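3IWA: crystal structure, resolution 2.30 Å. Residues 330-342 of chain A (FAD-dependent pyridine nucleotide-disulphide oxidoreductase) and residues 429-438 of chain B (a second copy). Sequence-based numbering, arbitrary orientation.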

# COMPACT_ATOMS: atom_id res chain seq x y z
N ASP A 330 0.44 -24.93 12.36
CA ASP A 330 0.39 -23.92 13.42
C ASP A 330 0.43 -22.53 12.78
O ASP A 330 1.17 -21.64 13.19
CB ASP A 330 1.53 -24.15 14.40
CG ASP A 330 1.34 -23.43 15.73
OD1 ASP A 330 0.21 -23.42 16.27
OD2 ASP A 330 2.34 -22.89 16.25
N ALA A 331 -0.38 -22.36 11.75
CA ALA A 331 -0.66 -21.06 11.16
C ALA A 331 -1.47 -20.14 12.12
O ALA A 331 -2.34 -20.60 12.85
CB ALA A 331 -1.42 -21.25 9.81
N THR A 332 -1.15 -18.84 12.08
CA THR A 332 -1.78 -17.82 12.93
C THR A 332 -2.41 -16.66 12.15
O THR A 332 -2.00 -16.32 11.06
CB THR A 332 -0.78 -17.24 13.94
OG1 THR A 332 0.28 -16.58 13.24
CG2 THR A 332 -0.21 -18.34 14.82
N PHE A 333 -3.44 -16.08 12.74
CA PHE A 333 -4.12 -14.88 12.23
C PHE A 333 -4.21 -13.94 13.41
O PHE A 333 -4.85 -14.26 14.41
CB PHE A 333 -5.51 -15.22 11.70
CG PHE A 333 -6.15 -14.11 10.97
CD1 PHE A 333 -5.86 -13.88 9.64
CD2 PHE A 333 -7.00 -13.24 11.63
CE1 PHE A 333 -6.44 -12.81 8.98
CE2 PHE A 333 -7.57 -12.19 10.97
CZ PHE A 333 -7.31 -11.98 9.66
N PRO A 334 -3.50 -12.79 13.35
CA PRO A 334 -3.25 -11.97 14.55
C PRO A 334 -4.43 -11.13 15.05
O PRO A 334 -4.46 -10.70 16.21
CB PRO A 334 -2.12 -11.04 14.11
CG PRO A 334 -2.35 -10.85 12.60
CD PRO A 334 -2.84 -12.25 12.15
N GLY A 335 -5.38 -10.87 14.16
CA GLY A 335 -6.44 -9.91 14.42
C GLY A 335 -6.64 -9.06 13.19
O GLY A 335 -6.24 -9.45 12.11
N ALA A 336 -7.20 -7.87 13.37
CA ALA A 336 -7.49 -7.00 12.25
C ALA A 336 -7.41 -5.53 12.65
O ALA A 336 -7.47 -5.18 13.85
CB ALA A 336 -8.85 -7.32 11.69
N VAL A 337 -7.24 -4.69 11.62
CA VAL A 337 -7.39 -3.26 11.77
C VAL A 337 -8.62 -2.68 11.05
O VAL A 337 -8.93 -1.52 11.25
CB VAL A 337 -6.12 -2.49 11.32
CG1 VAL A 337 -4.90 -2.98 12.13
CG2 VAL A 337 -5.89 -2.61 9.83
N GLY A 338 -9.31 -3.46 10.22
CA GLY A 338 -10.58 -2.99 9.63
C GLY A 338 -10.52 -2.26 8.28
O GLY A 338 -11.30 -1.37 8.01
N SER A 339 -9.59 -2.64 7.43
CA SER A 339 -9.50 -2.09 6.10
C SER A 339 -10.79 -2.28 5.31
O SER A 339 -11.41 -3.32 5.40
CB SER A 339 -8.36 -2.78 5.38
OG SER A 339 -7.19 -2.70 6.16
N TRP A 340 -11.16 -1.31 4.49
CA TRP A 340 -12.41 -1.41 3.74
C TRP A 340 -12.33 -0.51 2.51
O TRP A 340 -11.52 0.40 2.45
CB TRP A 340 -13.62 -1.00 4.62
CG TRP A 340 -13.52 0.41 5.14
CD1 TRP A 340 -12.89 0.82 6.26
CD2 TRP A 340 -14.01 1.61 4.51
NE1 TRP A 340 -12.97 2.20 6.39
CE2 TRP A 340 -13.62 2.69 5.29
CE3 TRP A 340 -14.69 1.86 3.32
CZ2 TRP A 340 -13.96 4.02 4.96
CZ3 TRP A 340 -15.01 3.16 3.00
CH2 TRP A 340 -14.67 4.22 3.83
N ALA A 341 -13.19 -0.78 1.55
CA ALA A 341 -13.38 0.06 0.39
C ALA A 341 -14.81 -0.08 -0.07
O ALA A 341 -15.39 -1.17 -0.00
CB ALA A 341 -12.42 -0.33 -0.70
N VAL A 342 -15.39 1.04 -0.52
CA VAL A 342 -16.70 1.08 -1.16
C VAL A 342 -16.61 1.88 -2.46
O VAL A 342 -16.07 3.00 -2.49
CB VAL A 342 -17.76 1.77 -0.29
CG1 VAL A 342 -19.11 1.33 -0.69
CG2 VAL A 342 -17.57 1.44 1.14
N VAL B 429 6.12 -14.86 4.97
CA VAL B 429 5.13 -15.23 3.97
C VAL B 429 3.71 -15.20 4.55
O VAL B 429 2.75 -14.80 3.88
CB VAL B 429 5.45 -16.63 3.44
CG1 VAL B 429 4.25 -17.24 2.72
CG2 VAL B 429 6.69 -16.55 2.52
N GLU B 430 3.59 -15.59 5.80
CA GLU B 430 2.33 -15.53 6.48
C GLU B 430 1.82 -14.06 6.56
O GLU B 430 0.62 -13.83 6.46
CB GLU B 430 2.39 -16.23 7.86
CG GLU B 430 1.09 -16.07 8.67
CD GLU B 430 0.70 -17.32 9.49
OE1 GLU B 430 -0.13 -18.09 8.97
OE2 GLU B 430 1.24 -17.52 10.62
N ASP B 431 2.72 -13.09 6.73
CA ASP B 431 2.29 -11.72 6.83
C ASP B 431 1.76 -11.25 5.53
O ASP B 431 0.87 -10.41 5.53
CB ASP B 431 3.39 -10.80 7.29
CG ASP B 431 3.77 -11.05 8.71
OD1 ASP B 431 2.86 -11.12 9.56
OD2 ASP B 431 4.95 -11.21 8.98
N ILE B 432 2.25 -11.83 4.43
CA ILE B 432 1.77 -11.48 3.09
C ILE B 432 0.45 -12.22 2.78
O ILE B 432 -0.49 -11.63 2.28
CB ILE B 432 2.79 -11.78 2.00
CG1 ILE B 432 4.13 -11.10 2.28
CG2 ILE B 432 2.25 -11.37 0.64
CD1 ILE B 432 4.08 -9.65 2.66
N SER B 433 0.35 -13.50 3.15
CA SER B 433 -0.94 -14.23 3.12
C SER B 433 -2.05 -13.47 3.87
O SER B 433 -3.19 -13.46 3.47
CB SER B 433 -0.82 -15.67 3.73
OG SER B 433 0.05 -16.52 2.98
N ASN B 434 -1.71 -12.90 5.00
CA ASN B 434 -2.67 -12.19 5.85
C ASN B 434 -2.72 -10.67 5.68
O ASN B 434 -3.49 -10.03 6.39
CB ASN B 434 -2.40 -12.53 7.32
CG ASN B 434 -2.78 -13.94 7.66
OD1 ASN B 434 -3.56 -14.55 6.97
ND2 ASN B 434 -2.22 -14.47 8.74
N ALA B 435 -1.93 -10.09 4.77
CA ALA B 435 -1.82 -8.63 4.62
C ALA B 435 -3.20 -8.05 4.48
O ALA B 435 -3.97 -8.50 3.65
CB ALA B 435 -0.99 -8.24 3.40
N GLU B 436 -3.50 -7.02 5.25
CA GLU B 436 -4.88 -6.55 5.35
C GLU B 436 -5.11 -5.45 4.33
O GLU B 436 -5.35 -4.28 4.65
CB GLU B 436 -5.27 -6.15 6.78
CG GLU B 436 -6.76 -6.08 6.89
CD GLU B 436 -7.31 -5.72 8.25
OE1 GLU B 436 -6.56 -5.73 9.25
OE2 GLU B 436 -8.53 -5.46 8.32
N VAL B 437 -5.04 -5.87 3.08
CA VAL B 437 -5.20 -4.97 1.97
C VAL B 437 -6.67 -4.78 1.73
O VAL B 437 -7.49 -5.65 1.97
CB VAL B 437 -4.51 -5.45 0.68
CG1 VAL B 437 -2.99 -5.62 0.92
CG2 VAL B 437 -5.13 -6.73 0.14
N VAL B 438 -6.97 -3.57 1.30
CA VAL B 438 -8.31 -3.14 1.04
C VAL B 438 -8.88 -3.97 -0.10
O VAL B 438 -8.29 -3.97 -1.18
CB VAL B 438 -8.27 -1.62 0.62
CG1 VAL B 438 -9.43 -1.29 -0.24
CG2 VAL B 438 -8.21 -0.73 1.86
O HOH W 1 -10.37 -5.59 6.72

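Two copies of one protein meet here through a mostly extended loop of chain A and the end of a helix in chain B. Residues 429-433 of chain B are helical, and the chain then leaves the helix and runs on through Val438(B). The stretch from chain A follows it in the same order: Ala331(A) lies nearest Glu430(B), with CA atoms 7.8 Å apart, Phe333(A) nearest Asn434(B) at 7.1 Å between CA atoms, and Trp340(A) nearest Val438(B) at 5.2 Å between CA atoms. The backbones thus draw closer toward the C-terminal end, and together the stretches bury 528 Å².

The dominant rule is that carboxylates from chain B satisfy backbone NH groups of a chain A loop. Glu436(B), which gives up more surface to the contact than any other residue here, is the clearest case. Its CB points toward chain A, and chi1 and chi2 are both t, so the side chain reaches out extended and delivers both oxygens to three consecutive amides. Val337(A) N donates to OE1 of Glu436(B) at 2.7 Å and is almost perfectly linear, at 178°. Gly338(A) N and Ser339(A) N both donate to OE2 of Glu436(B), at 2.9 and 3.1 Å. The turn that gathers these amides includes Gly338(A) at phi/psi 90/34, where a CB would be jammed against the preceding carbonyl oxygen; the backbone angles alone therefore call for glycine. Water 1 extends the network, donating to Ser339(A) O at 2.8 Å and to Glu436(B) OE2 at a short 2.4 Å.

Glu430(B) repeats the idea on a smaller scale from the helix. Its OE2 accepts from both Thr332(A) N, at 3.1 Å, and Thr332(A) OG1, at 2.9 Å, so a single oxygen serves the amide and hydroxyl of one residue. With chi1 at 62° (p), the threonine hydroxyl is placed on the same acceptor as its own NH.

In two further bonds the acceptor is a backbone carbonyl. Ser339(A), its CB directed toward chain B, donates from OG to Glu436(B) O at 2.9 Å; Glu436(B) is therefore held by its backbone as well as its carboxylate. Asn434(B), just past the helix, offers ND2 to Thr332(A) O at 3.0 Å, but the 125° angle makes this bond weak. Its OD1 lies 3.6 Å from CD1 of Phe333(A), near the plane of the ring and at its edge, a position in which the oxygen faces the slightly positive ring hydrogens.

Apolar packing is confined mainly to the C-terminal end. Val438(B) places CG1 3.2 Å from Ala341(A) CB, a tight contact, while its CG2 lies 3.5 Å from Trp340(A) O and 4.1 Å from Ser339(A) CB. The indole itself takes no part: the CB of Trp340(A) points away, so the strand presents its backbone and the small neighboring alanine to the valine.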